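LPG0439 HIT-related domain-containing protein (Legionella pneumophila subsp. pneumophila, PDB 5L0L) is of unknown function but carries a HIT-related domain, a fold best known from nucleotide hydrolases and transferases, within a longer protein predicted to span a membrane. Local coordinates at residues Lys3-His8 and Thr116-Glu121; Thr24-Ile29 and Met185-Leu190; Asp45-Arg50 and Ile167-Ile172; Ile51-Leu56 and Leu129-Arg134. One frame throughout, in Å; residues are numbered along the deposited sequence.

Contact 1: Lys3-His8 and Thr116-Glu121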
loop_
_atom_site.group_PDB
_atom_site.type_symbol
_atom_site.label_atom_id
_atom_site.label_comp_id
_atom_site.label_asym_id
_atom_site.label_seq_id
_atom_site.Cartn_x
_atom_site.Cartn_y
_atom_site.Cartn_z
ATOM N N LYS A 3 0.316 -0.659 -22.984
ATOM C CA LYS A 3 0.649 0.349 -21.962
ATOM C C LYS A 3 1.637 1.388 -22.499
ATOM O O LYS A 3 2.710 1.007 -22.940
ATOM C CB LYS A 3 1.268 -0.356 -20.755
ATOM C CG LYS A 3 1.491 0.542 -19.555
ATOM C CD LYS A 3 1.764 -0.267 -18.285
ATOM C CE LYS A 3 3.226 -0.594 -18.131
ATOM N NZ LYS A 3 3.518 -0.955 -16.714
ATOM N N GLU A 4 1.266 2.670 -22.497
ATOM C CA GLU A 4 2.099 3.744 -23.053
ATOM C C GLU A 4 2.340 4.829 -22.017
ATOM O O GLU A 4 1.484 5.082 -21.147
ATOM C CB GLU A 4 1.456 4.406 -24.279
ATOM C CG GLU A 4 1.263 3.489 -25.511
ATOM C CD GLU A 4 2.519 3.183 -26.332
ATOM O OE1 GLU A 4 3.369 4.085 -26.580
ATOM O OE2 GLU A 4 2.653 2.006 -26.787
ATOM N N PHE A 5 3.500 5.469 -22.127
ATOM C CA PHE A 5 3.877 6.578 -21.260
ATOM C C PHE A 5 3.819 7.900 -21.998
ATOM O O PHE A 5 4.391 8.040 -23.092
ATOM C CB PHE A 5 5.268 6.347 -20.717
ATOM C CG PHE A 5 5.352 5.177 -19.794
ATOM C CD1 PHE A 5 5.070 5.323 -18.440
ATOM C CD2 PHE A 5 5.678 3.912 -20.280
ATOM C CE1 PHE A 5 5.147 4.237 -17.579
ATOM C CE2 PHE A 5 5.747 2.813 -19.422
ATOM C CZ PHE A 5 5.484 2.974 -18.068
ATOM N N LEU A 6 3.151 8.881 -21.398
ATOM C CA LEU A 6 3.112 10.228 -21.953
ATOM C C LEU A 6 4.521 10.818 -22.050
ATOM O O LEU A 6 5.342 10.653 -21.142
ATOM C CB LEU A 6 2.240 11.154 -21.100
ATOM C CG LEU A 6 1.916 12.533 -21.694
ATOM C CD1 LEU A 6 0.890 12.426 -22.813
ATOM C CD2 LEU A 6 1.436 13.492 -20.617
ATOM N N LYS A 7 4.799 11.473 -23.171
ATOM C CA LYS A 7 6.028 12.276 -23.327
ATOM C C LYS A 7 5.600 13.723 -23.258
ATOM O O LYS A 7 4.808 14.166 -24.088
ATOM C CB LYS A 7 6.731 11.991 -24.659
ATOM C CG LYS A 7 7.748 10.851 -24.631
ATOM C CD LYS A 7 7.072 9.486 -24.701
ATOM C CE LYS A 7 7.996 8.344 -24.277
ATOM N NZ LYS A 7 7.234 7.065 -24.154
ATOM N N HIS A 8 6.109 14.444 -22.261
ATOM C CA HIS A 8 5.661 15.803 -21.967
ATOM C C HIS A 8 6.652 16.577 -21.079
ATOM O O HIS A 8 7.317 16.001 -20.224
ATOM C CB HIS A 8 4.287 15.773 -21.292
ATOM C CG HIS A 8 3.648 17.122 -21.176
ATOM N ND1 HIS A 8 3.715 17.883 -20.027
ATOM C CD2 HIS A 8 2.963 17.862 -22.078
ATOM C CE1 HIS A 8 3.080 19.025 -20.221
ATOM N NE2 HIS A 8 2.615 19.036 -21.456
ATOM N N THR A 116 -3.700 1.898 -22.385
ATOM C CA THR A 116 -3.604 2.492 -21.062
ATOM C C THR A 116 -2.458 3.518 -21.114
ATOM O O THR A 116 -1.317 3.166 -21.457
ATOM C CB THR A 116 -3.312 1.415 -20.002
ATOM O OG1 THR A 116 -4.393 0.470 -19.936
ATOM C CG2 THR A 116 -3.108 2.037 -18.644
ATOM N N LEU A 117 -2.762 4.778 -20.809
ATOM C CA LEU A 117 -1.797 5.858 -20.891
ATOM C C LEU A 117 -1.356 6.267 -19.472
ATOM O O LEU A 117 -2.214 6.470 -18.618
ATOM C CB LEU A 117 -2.439 7.061 -21.575
ATOM C CG LEU A 117 -1.557 8.300 -21.790
ATOM C CD1 LEU A 117 -0.340 7.931 -22.633
ATOM C CD2 LEU A 117 -2.347 9.445 -22.408
ATOM N N ILE A 118 -0.044 6.364 -19.258
ATOM C CA ILE A 118 0.556 6.682 -17.947
ATOM C C ILE A 118 1.119 8.086 -18.063
ATOM O O ILE A 118 2.068 8.326 -18.838
ATOM C CB ILE A 118 1.710 5.727 -17.609
ATOM C CG1 ILE A 118 1.265 4.260 -17.686
ATOM C CG2 ILE A 118 2.327 6.049 -16.231
ATOM C CD1 ILE A 118 0.112 3.925 -16.803
ATOM N N GLY A 119 0.532 9.008 -17.306
ATOM C CA GLY A 119 0.881 10.406 -17.330
ATOM C C GLY A 119 -0.197 11.219 -17.997
ATOM O O GLY A 119 -0.878 10.731 -18.894
ATOM N N SER A 120 -0.366 12.452 -17.535
ATOM C CA SER A 120 -1.269 13.421 -18.162
ATOM C C SER A 120 -0.590 14.787 -18.195
ATOM O O SER A 120 0.395 15.022 -17.498
ATOM C CB SER A 120 -2.605 13.545 -17.408
ATOM O OG SER A 120 -2.449 14.189 -16.147
ATOM N N GLU A 121 -1.168 15.678 -18.994
ATOM C CA GLU A 121 -0.689 17.055 -19.163
ATOM C C GLU A 121 -0.742 17.797 -17.821
ATOM O O GLU A 121 0.182 18.540 -17.489
ATOM C CB GLU A 121 -1.549 17.820 -20.190
ATOM C CG GLU A 121 -1.769 17.165 -21.561
ATOM C CD GLU A 121 -0.704 17.514 -22.588
ATOM O OE1 GLU A 121 -0.750 18.628 -23.165
ATOM O OE2 GLU A 121 0.164 16.651 -22.849
#

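Contact 2: Thr24-Ile29 and Met185-Leu190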
loop_
_atom_site.group_PDB
_atom_site.type_symbol
_atom_site.label_atom_id
_atom_site.label_comp_id
_atom_site.label_asym_id
_atom_site.label_seq_id
_atom_site.Cartn_x
_atom_site.Cartn_y
_atom_site.Cartn_z
ATOM N N THR A 24 3.695 21.976 3.024
ATOM C CA THR A 24 3.296 20.792 3.792
ATOM C C THR A 24 4.401 19.744 3.948
ATOM O O THR A 24 4.138 18.641 4.400
ATOM C CB THR A 24 2.040 20.115 3.200
ATOM O OG1 THR A 24 2.328 19.514 1.939
ATOM C CG2 THR A 24 0.923 21.120 3.029
ATOM N N SER A 25 5.640 20.113 3.644
ATOM C CA SER A 25 6.712 19.132 3.704
ATOM C C SER A 25 7.127 18.779 5.151
ATOM O O SER A 25 7.385 19.672 5.984
ATOM C CB SER A 25 7.909 19.616 2.865
ATOM O OG SER A 25 8.926 18.633 2.907
ATOM N N ILE A 26 7.215 17.482 5.417
ATOM C CA ILE A 26 7.689 16.935 6.670
ATOM C C ILE A 26 9.192 16.643 6.586
ATOM O O ILE A 26 9.944 17.044 7.477
ATOM C CB ILE A 26 6.929 15.657 7.060
ATOM C CG1 ILE A 26 5.437 15.981 7.267
ATOM C CG2 ILE A 26 7.549 14.970 8.287
ATOM C CD1 ILE A 26 4.515 14.769 7.191
ATOM N N ALA A 27 9.608 15.923 5.552
ATOM C CA ALA A 27 11.020 15.450 5.472
ATOM C C ALA A 27 11.408 14.994 4.096
ATOM O O ALA A 27 10.552 14.699 3.260
ATOM C CB ALA A 27 11.276 14.314 6.473
ATOM N N VAL A 28 12.730 14.915 3.878
ATOM C CA VAL A 28 13.294 14.171 2.780
ATOM C C VAL A 28 14.073 12.990 3.369
ATOM O O VAL A 28 14.801 13.129 4.363
ATOM C CB VAL A 28 14.178 15.056 1.869
ATOM C CG1 VAL A 28 14.918 14.232 0.835
ATOM C CG2 VAL A 28 13.325 16.116 1.162
ATOM N N ILE A 29 13.910 11.828 2.747
ATOM C CA ILE A 29 14.481 10.569 3.224
ATOM C C ILE A 29 15.237 9.923 2.062
ATOM O O ILE A 29 14.671 9.756 0.978
ATOM C CB ILE A 29 13.397 9.648 3.799
ATOM C CG1 ILE A 29 12.580 10.474 4.828
ATOM C CG2 ILE A 29 14.028 8.356 4.336
ATOM C CD1 ILE A 29 11.551 9.794 5.704
HETATM N N MSE A 185 3.839 18.155 14.701
HETATM C CA MSE A 185 3.817 16.886 15.435
HETATM C C MSE A 185 4.366 15.746 14.614
HETATM O O MSE A 185 5.057 14.883 15.157
HETATM C CB MSE A 185 2.423 16.587 15.977
HETATM C CG MSE A 185 2.381 15.438 16.967
HETATM SE SE MSE A 185 3.510 15.745 18.555
HETATM C CE MSE A 185 2.407 16.892 19.563
ATOM N N PHE A 186 4.062 15.709 13.306
ATOM C CA PHE A 186 4.664 14.678 12.443
ATOM C C PHE A 186 6.193 14.788 12.455
ATOM O O PHE A 186 6.884 13.776 12.593
ATOM C CB PHE A 186 4.127 14.719 11.024
ATOM C CG PHE A 186 2.939 13.809 10.805
ATOM C CD1 PHE A 186 1.710 14.119 11.352
ATOM C CD2 PHE A 186 3.054 12.639 10.066
ATOM C CE1 PHE A 186 0.606 13.287 11.177
ATOM C CE2 PHE A 186 1.944 11.805 9.869
ATOM C CZ PHE A 186 0.720 12.135 10.421
ATOM N N LYS A 187 6.704 16.016 12.345
ATOM C CA LYS A 187 8.165 16.222 12.385
ATOM C C LYS A 187 8.780 15.743 13.705
ATOM O O LYS A 187 9.775 15.034 13.707
ATOM C CB LYS A 187 8.520 17.687 12.154
ATOM C CG LYS A 187 8.297 18.158 10.743
ATOM C CD LYS A 187 8.536 19.638 10.620
ATOM C CE LYS A 187 8.202 20.165 9.230
ATOM N NZ LYS A 187 8.381 21.638 9.138
ATOM N N LEU A 188 8.159 16.109 14.814
ATOM C CA LEU A 188 8.647 15.714 16.118
ATOM C C LEU A 188 8.613 14.204 16.319
ATOM O O LEU A 188 9.605 13.617 16.774
ATOM C CB LEU A 188 7.904 16.437 17.240
ATOM C CG LEU A 188 8.381 16.088 18.656
ATOM C CD1 LEU A 188 9.853 16.404 18.832
ATOM C CD2 LEU A 188 7.541 16.830 19.690
ATOM N N LYS A 189 7.490 13.564 15.979
ATOM C CA LYS A 189 7.387 12.127 16.177
ATOM C C LYS A 189 8.401 11.392 15.284
ATOM O O LYS A 189 9.000 10.418 15.709
ATOM C CB LYS A 189 5.959 11.614 15.935
ATOM C CG LYS A 189 4.928 12.078 16.961
ATOM C CD LYS A 189 5.288 11.707 18.367
ATOM C CE LYS A 189 4.202 11.989 19.405
ATOM N NZ LYS A 189 4.898 11.865 20.725
ATOM N N LEU A 190 8.607 11.877 14.073
ATOM C CA LEU A 190 9.596 11.275 13.187
ATOM C C LEU A 190 11.007 11.460 13.728
ATOM O O LEU A 190 11.805 10.501 13.762
ATOM C CB LEU A 190 9.470 11.854 11.783
ATOM C CG LEU A 190 10.473 11.339 10.742
ATOM C CD1 LEU A 190 10.426 9.837 10.602
ATOM C CD2 LEU A 190 10.230 12.054 9.427
HETATM O O HOH W 1 7.470 22.186 6.519
#

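Contact 3: Asp45-Arg50 and Ile167-Ile172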
loop_
_atom_site.group_PDB
_atom_site.type_symbol
_atom_site.label_atom_id
_atom_site.label_comp_id
_atom_site.label_asym_id
_atom_site.label_seq_id
_atom_site.Cartn_x
_atom_site.Cartn_y
_atom_site.Cartn_z
ATOM N N ASP A 45 -6.267 17.322 1.260
ATOM C CA ASP A 45 -7.129 16.481 2.051
ATOM C C ASP A 45 -6.461 16.196 3.399
ATOM O O ASP A 45 -5.465 15.485 3.458
ATOM C CB ASP A 45 -7.403 15.169 1.300
ATOM C CG ASP A 45 -8.497 14.331 1.957
ATOM O OD1 ASP A 45 -9.222 14.821 2.865
ATOM O OD2 ASP A 45 -8.643 13.161 1.537
ATOM N N CYS A 46 -7.051 16.746 4.467
ATOM C CA CYS A 46 -6.547 16.573 5.825
ATOM C C CYS A 46 -7.083 15.358 6.523
ATOM O O CYS A 46 -6.585 15.004 7.598
ATOM C CB CYS A 46 -6.858 17.810 6.688
ATOM S SG CYS A 46 -8.592 18.139 7.021
ATOM N N ARG A 47 -8.079 14.681 5.934
ATOM C CA ARG A 47 -8.669 13.516 6.600
ATOM C C ARG A 47 -7.613 12.433 6.871
ATOM O O ARG A 47 -6.775 12.126 6.002
ATOM C CB ARG A 47 -9.783 12.896 5.779
ATOM C CG ARG A 47 -10.955 13.848 5.516
ATOM C CD ARG A 47 -11.992 13.218 4.622
ATOM N NE ARG A 47 -11.377 12.823 3.356
ATOM C CZ ARG A 47 -11.683 11.741 2.644
ATOM N NH1 ARG A 47 -12.663 10.923 3.002
ATOM N NH2 ARG A 47 -11.018 11.499 1.542
ATOM N N GLY A 48 -7.677 11.858 8.066
ATOM C CA GLY A 48 -6.762 10.813 8.482
ATOM C C GLY A 48 -5.294 11.248 8.593
ATOM O O GLY A 48 -4.410 10.396 8.645
ATOM N N TYR A 49 -5.053 12.551 8.644
ATOM C CA TYR A 49 -3.708 13.120 8.558
ATOM C C TYR A 49 -2.940 12.531 7.364
ATOM O O TYR A 49 -1.798 12.121 7.505
ATOM C CB TYR A 49 -2.931 12.904 9.883
ATOM C CG TYR A 49 -3.632 13.253 11.186
ATOM C CD1 TYR A 49 -4.594 14.271 11.269
ATOM C CD2 TYR A 49 -3.327 12.571 12.342
ATOM C CE1 TYR A 49 -5.213 14.570 12.471
ATOM C CE2 TYR A 49 -3.899 12.897 13.564
ATOM C CZ TYR A 49 -4.846 13.883 13.632
ATOM O OH TYR A 49 -5.452 14.166 14.809
ATOM N N ARG A 50 -3.592 12.459 6.191
ATOM C CA ARG A 50 -2.975 11.854 5.010
ATOM C C ARG A 50 -1.603 12.445 4.710
ATOM O O ARG A 50 -1.453 13.693 4.706
ATOM C CB ARG A 50 -3.839 12.075 3.777
ATOM C CG ARG A 50 -4.962 11.114 3.571
ATOM C CD ARG A 50 -5.817 11.568 2.382
ATOM N NE ARG A 50 -5.167 11.298 1.111
ATOM C CZ ARG A 50 -5.795 11.293 -0.079
ATOM N NH1 ARG A 50 -7.074 11.648 -0.190
ATOM N NH2 ARG A 50 -5.113 10.951 -1.169
ATOM N N ILE A 167 -19.841 9.645 -4.986
ATOM C CA ILE A 167 -19.514 8.889 -3.795
ATOM C C ILE A 167 -20.015 9.634 -2.562
ATOM O O ILE A 167 -20.571 10.699 -2.679
ATOM C CB ILE A 167 -18.011 8.578 -3.720
ATOM C CG1 ILE A 167 -17.184 9.865 -3.684
ATOM C CG2 ILE A 167 -17.596 7.722 -4.925
ATOM C CD1 ILE A 167 -15.742 9.645 -3.285
ATOM N N ASN A 168 -19.840 9.036 -1.396
ATOM C CA ASN A 168 -20.343 9.612 -0.179
ATOM C C ASN A 168 -19.253 10.159 0.734
ATOM O O ASN A 168 -19.461 10.202 1.949
ATOM C CB ASN A 168 -21.165 8.572 0.564
ATOM C CG ASN A 168 -22.411 9.176 1.165
ATOM O OD1 ASN A 168 -23.306 9.628 0.416
ATOM N ND2 ASN A 168 -22.492 9.218 2.501
ATOM N N GLN A 169 -18.101 10.511 0.155
ATOM C CA GLN A 169 -17.030 11.205 0.861
ATOM C C GLN A 169 -16.459 12.260 -0.032
ATOM O O GLN A 169 -16.603 12.200 -1.235
ATOM C CB GLN A 169 -15.877 10.245 1.219
ATOM C CG GLN A 169 -16.269 9.171 2.194
ATOM C CD GLN A 169 -15.190 8.100 2.345
ATOM O OE1 GLN A 169 -14.002 8.395 2.380
ATOM N NE2 GLN A 169 -15.625 6.859 2.472
ATOM N N HIS A 170 -15.757 13.215 0.560
ATOM C CA HIS A 170 -15.001 14.184 -0.213
ATOM C C HIS A 170 -13.775 14.652 0.574
ATOM O O HIS A 170 -13.733 14.558 1.799
ATOM C CB HIS A 170 -15.870 15.395 -0.588
ATOM C CG HIS A 170 -16.373 16.136 0.597
ATOM N ND1 HIS A 170 -15.618 17.085 1.244
ATOM C CD2 HIS A 170 -17.507 16.007 1.315
ATOM C CE1 HIS A 170 -16.282 17.541 2.290
ATOM N NE2 HIS A 170 -17.443 16.913 2.342
ATOM N N ALA A 171 -12.808 15.173 -0.154
ATOM C CA ALA A 171 -11.605 15.704 0.473
ATOM C C ALA A 171 -11.976 16.908 1.328
ATOM O O ALA A 171 -12.892 17.663 0.976
ATOM C CB ALA A 171 -10.606 16.107 -0.587
ATOM N N ILE A 172 -11.252 17.094 2.428
ATOM C CA ILE A 172 -11.417 18.251 3.300
ATOM C C ILE A 172 -10.135 19.088 3.283
ATOM O O ILE A 172 -9.069 18.608 3.693
ATOM C CB ILE A 172 -11.774 17.850 4.744
ATOM C CG1 ILE A 172 -13.126 17.113 4.699
ATOM C CG2 ILE A 172 -11.837 19.089 5.651
ATOM C CD1 ILE A 172 -13.583 16.582 6.009
#

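Contact 4: Ile51-Leu56 and Leu129-Arg134. With SO4 (sulfate ion), chain C.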
loop_
_atom_site.group_PDB
_atom_site.type_symbol
_atom_site.label_atom_id
_atom_site.label_comp_id
_atom_site.label_asym_id
_atom_site.label_seq_id
_atom_site.Cartn_x
_atom_site.Cartn_y
_atom_site.Cartn_z
ATOM N N ILE A 51 -0.640 11.571 4.412
ATOM C CA ILE A 51 0.633 11.972 3.820
ATOM C C ILE A 51 0.786 11.382 2.421
ATOM O O ILE A 51 0.104 10.421 2.055
ATOM C CB ILE A 51 1.847 11.570 4.676
ATOM C CG1 ILE A 51 1.910 10.057 4.843
ATOM C CG2 ILE A 51 1.830 12.338 5.998
ATOM C CD1 ILE A 51 3.197 9.550 5.452
ATOM N N ILE A 52 1.658 12.002 1.642
ATOM C CA ILE A 52 2.114 11.453 0.353
ATOM C C ILE A 52 3.613 11.198 0.497
ATOM O O ILE A 52 4.362 12.066 0.958
ATOM C CB ILE A 52 1.884 12.436 -0.788
ATOM C CG1 ILE A 52 0.402 12.835 -0.877
ATOM C CG2 ILE A 52 2.365 11.849 -2.129
ATOM C CD1 ILE A 52 0.150 14.063 -1.740
ATOM N N ILE A 53 4.035 10.000 0.127
ATOM C CA ILE A 53 5.427 9.627 0.089
ATOM C C ILE A 53 5.733 9.494 -1.387
ATOM O O ILE A 53 5.056 8.713 -2.088
ATOM C CB ILE A 53 5.670 8.284 0.793
ATOM C CG1 ILE A 53 5.194 8.374 2.245
ATOM C CG2 ILE A 53 7.158 7.890 0.675
ATOM C CD1 ILE A 53 5.373 7.094 3.039
ATOM N N ARG A 54 6.706 10.285 -1.856
ATOM C CA ARG A 54 6.975 10.424 -3.271
ATOM C C ARG A 54 8.458 10.262 -3.598
ATOM O O ARG A 54 9.327 10.784 -2.899
ATOM C CB ARG A 54 6.436 11.772 -3.774
ATOM C CG ARG A 54 6.823 12.145 -5.204
ATOM C CD ARG A 54 8.092 12.943 -5.214
ATOM N NE ARG A 54 8.446 13.467 -6.546
ATOM C CZ ARG A 54 8.119 14.678 -7.021
ATOM N NH1 ARG A 54 7.402 15.557 -6.315
ATOM N NH2 ARG A 54 8.529 15.010 -8.228
ATOM N N TYR A 55 8.727 9.530 -4.671
ATOM C CA TYR A 55 10.097 9.338 -5.135
ATOM C C TYR A 55 10.483 10.569 -5.939
ATOM O O TYR A 55 9.831 10.877 -6.939
ATOM C CB TYR A 55 10.142 8.099 -6.030
ATOM C CG TYR A 55 11.457 7.851 -6.722
ATOM C CD1 TYR A 55 12.655 7.891 -6.024
ATOM C CD2 TYR A 55 11.486 7.511 -8.081
ATOM C CE1 TYR A 55 13.876 7.645 -6.682
ATOM C CE2 TYR A 55 12.695 7.249 -8.732
ATOM C CZ TYR A 55 13.881 7.343 -8.025
ATOM O OH TYR A 55 15.099 7.063 -8.674
ATOM N N LEU A 56 11.528 11.253 -5.499
ATOM C CA LEU A 56 12.023 12.452 -6.164
ATOM C C LEU A 56 12.956 12.103 -7.326
ATOM O O LEU A 56 12.697 12.464 -8.462
ATOM C CB LEU A 56 12.764 13.351 -5.156
ATOM C CG LEU A 56 11.947 13.897 -3.995
ATOM C CD1 LEU A 56 12.844 14.401 -2.849
ATOM C CD2 LEU A 56 11.043 15.003 -4.501
ATOM N N LEU A 129 2.981 6.969 -2.955
ATOM C CA LEU A 129 1.879 6.323 -2.292
ATOM C C LEU A 129 1.311 7.221 -1.204
ATOM O O LEU A 129 1.924 8.216 -0.820
ATOM C CB LEU A 129 2.245 4.949 -1.748
ATOM C CG LEU A 129 3.301 4.756 -0.668
ATOM C CD1 LEU A 129 2.793 5.124 0.717
ATOM C CD2 LEU A 129 3.770 3.307 -0.670
ATOM N N HIS A 130 0.125 6.845 -0.759
ATOM C CA HIS A 130 -0.665 7.598 0.227
ATOM C C HIS A 130 -0.687 6.787 1.501
ATOM O O HIS A 130 -0.796 5.573 1.457
ATOM C CB HIS A 130 -2.108 7.747 -0.253
ATOM C CG HIS A 130 -2.220 8.408 -1.577
ATOM N ND1 HIS A 130 -2.181 9.773 -1.714
ATOM C CD2 HIS A 130 -2.279 7.893 -2.829
ATOM C CE1 HIS A 130 -2.221 10.075 -3.006
ATOM N NE2 HIS A 130 -2.331 8.952 -3.697
HETATM N N MSE A 131 -0.638 7.467 2.636
HETATM C CA MSE A 131 -0.726 6.803 3.946
HETATM C C MSE A 131 -1.573 7.688 4.861
HETATM O O MSE A 131 -1.578 8.934 4.718
HETATM C CB MSE A 131 0.680 6.569 4.507
HETATM C CG MSE A 131 0.641 5.867 5.837
HETATM SE SE MSE A 131 2.451 5.453 6.534
HETATM C CE MSE A 131 3.033 4.243 5.116
ATOM N N TRP A 132 -2.339 7.063 5.748
ATOM C CA TRP A 132 -3.221 7.808 6.652
ATOM C C TRP A 132 -3.531 6.948 7.854
ATOM O O TRP A 132 -3.133 5.757 7.906
ATOM C CB TRP A 132 -4.517 8.235 5.919
ATOM C CG TRP A 132 -5.293 7.057 5.427
ATOM C CD1 TRP A 132 -6.351 6.456 6.046
ATOM C CD2 TRP A 132 -5.066 6.313 4.214
ATOM N NE1 TRP A 132 -6.774 5.365 5.316
ATOM C CE2 TRP A 132 -6.015 5.263 4.186
ATOM C CE3 TRP A 132 -4.154 6.426 3.152
ATOM C CZ2 TRP A 132 -6.096 4.343 3.137
ATOM C CZ3 TRP A 132 -4.199 5.479 2.143
ATOM C CH2 TRP A 132 -5.152 4.450 2.140
ATOM N N GLY A 133 -4.186 7.551 8.828
ATOM C CA GLY A 133 -4.544 6.857 10.086
ATOM C C GLY A 133 -6.052 6.693 10.221
ATOM O O GLY A 133 -6.838 7.535 9.716
ATOM N N ARG A 134 -6.449 5.621 10.912
ATOM C CA ARG A 134 -7.825 5.348 11.278
ATOM C C ARG A 134 -7.998 5.303 12.800
ATOM O O ARG A 134 -7.123 4.857 13.555
ATOM C CB ARG A 134 -8.335 4.029 10.645
ATOM C CG ARG A 134 -8.132 3.923 9.133
ATOM C CD ARG A 134 -8.917 4.997 8.360
ATOM N NE ARG A 134 -10.358 4.870 8.543
ATOM C CZ ARG A 134 -11.128 3.990 7.888
ATOM N NH1 ARG A 134 -12.408 3.951 8.161
ATOM N NH2 ARG A 134 -10.635 3.158 6.957
HETATM S S SO4 C . -3.294 9.097 -6.999
HETATM O O1 SO4 C . -2.394 10.261 -6.752
HETATM O O2 SO4 C . -3.499 9.164 -8.441
HETATM O O3 SO4 C . -2.472 8.017 -6.465
HETATM O O4 SO4 C . -4.419 9.589 -6.192
HETATM O O HOH W 2 -2.334 11.187 0.685
#

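Contact 1: Lys3-His8 and Thr116-Glu121
Lys3 begins a short parallel pairing with strand 115-118: its side chain slants across that of Ile118, Lys3 CG 4.2 Å from Ile118 CG1. The chain bends at chi3 (87°), which places CE, and its end leads away from the neighbouring strand. Lysine can thus pack with its methylenes while its charged end leaves this strand pair. Glu4 carries two backbone bonds, Glu4 N to Thr116 O (2.8 Å) and Ile118 N to Glu4 O (2.7 Å). Phe5 shares the sheet face of Lys3 and Ile118; its ring runs beside Ile118, with CD1 3.5 Å from CB of Ile118. At Leu6 the strand ends, yet Leu6 N still reaches Ile118 O at 2.8 Å, and Leu6 CD2 rests 3.4 Å from the carbonyl carbon of Ser120. Gly119, next after Ile118, has a phi of 108°, which suits glycine, and Leu6 CB lies against it. Glu121 OE2 lies 3.1 Å from His8 CD2, ring and carboxylate planes 65° apart, with Glu121 CA over one ring face. Three main-chain bonds set the parallel register. Separately, Leu95 and Ile96 of the second subunit pack on Lys3, Thr116 and Ile118, so this face helps build a subunit interface.

Contact 2: Thr24-Ile29 and Met185-Leu190
Ile26 and Ala27 face one side of helix 176-194 through apolar contacts, and Ile26 takes part in most of them. Its CG1 branch lies anti to the carbonyl carbon (chi1 -62°), and the terminal CD1 reaches CB of Phe186 at 3.9 Å, obliquely to the ring. The other branch, CG2, lies 4.1 Å from CD2 of Leu190. That same CD2 also meets Ala27 CB, at 3.9 Å, so one leucine methyl fits against both neighbours. A branched isoleucine can serve two turns of the helix at once, whereas the small alanine lets leucine come close to the strand. The two are adjacent yet both lie opposite Val39, which makes a classic beta bulge in strand 25-31. Lys187 adds its methylenes: the chain, extended beyond CG, crosses Ile26 obliquely and packs CE 3.4 Å from Ser25 O.

The polar link runs through water 1, which donates to Ser25 O (2.6 Å) and accepts from Lys187 NZ (2.8 Å). The ammonium has another partner in the carbonyl of His212, so strand carbonyl and lysine tip are both satisfied.

Around this seam, Leu190 also packs on Val209 and Ile211 of the edge strand 207-211, and Phe186 on Val89 of helix 73-92, its ring edge-to-face with Tyr90. The helix thereby packs across strands 25-31 and 207-211, at the 207-211 side of the six-stranded sheet.

Contact 3: Asp45-Arg50 and Ile167-Ile172
Asp45, Cys46 and Arg47 join Gln169 to Ile172 in a polar contact between two loops, one leading into strand 51-58 and the other approaching helix 176-194. Asp45 is the centre of it. Its OD1 accepts Ile172 N at 3.1 Å from above the carboxylate plane, and also the backbone N of Arg47, an Asx turn that folds the loop around the acid. Arg47 grips the carboxylate side-on: the bend at chi3 (-58°) places NE beside OD1, whose syn lone pair it meets at 3.0 Å in the guanidinium plane, and NH2 reaches OD2 at 2.9 Å. Arg50 NH1 takes the anti lone pair of that OD2 at 2.8 Å. Two arginines on a buried aspartate would be expected to favour its ionised form. Arg47 NH1 then bonds Gln169 OE1 at 2.9 Å, and His170 O lies over one guanidinium face. Cys46 N closes the other end on Ile172 O (2.9 Å), and the SG of this small residue packs on Ile172 CG2. Asp157 gives its carbonyl to Arg47 NH2 and its N to Gln169 OE1, while Arg50 packs on His130 and Trp132 of strand 128-134, and Tyr49 on Cys182 and Phe186 of helix 176-194.

Contact 4: Ile51-Leu56 and Leu129-Arg134
Ile51 lays CG1 alongside the selenomethionine Met131, 3.7 Å from its CB, with chi1 of 61° holding that branch between the backbone N and the carbonyl carbon. Both side chains point the same way from an antiparallel hydrogen-bonded pair. On the same sheet face Ile53 and Leu129 repeat the pattern, their CD1 methyls 4.0 Å apart. Apolar residues suit this buried face: Val82 and Ala83 of helix 73-92 cover it, and Phe99 of the second subunit packs on Leu129. Four backbone bonds, among them Ile51 N to Met131 O (2.8 Å), hold the register. On the opposite face Ile52 CG1 runs beside His130. Water 2 links His130 ND1 (2.8 Å) to Ile51 O (2.9 Å). His130 NE2 donates to O3 of a sulfate at 2.9 Å and weakly to O1; His128 NE2 and the backbone N atoms of Gly103 and Asn105 also bond the sulfate. Apolar side chains thus occupy the face under helix 73-92, while Ile52 and His130 share the other, where the imidazole holds an anion. This sulfate, probably from the crystallisation liquor, sits on His128 and His130, alternate residues as in the histidine motif of HIT proteins, and may mark where those proteins bind phosphate.

How the contacts relate
From the N terminus, contact 1 opens first: residues 3-8 pair with 116-121, over a hundred residues later, in a small mixed sheet separate from the six-stranded one. Contact 2 begins at strand 25-31 and closes last, at helix 176-194. Within its span runs contact 3, from 45-50 to 167-172, and within that contact 4, from 51-56 to 129-134. Contact 1 crosses all three, since 3-8 lies before them and 116-121 falls inside each loop, although its centre lies 22 Å or more from theirs. The other three touch one another: Phe186 packs on Tyr49 and Ile51, and Gly48 O probably bonds Gly133 N. They tie the six-stranded sheet to its helices and loops, and contacts 1 and 4 both reach the second subunit.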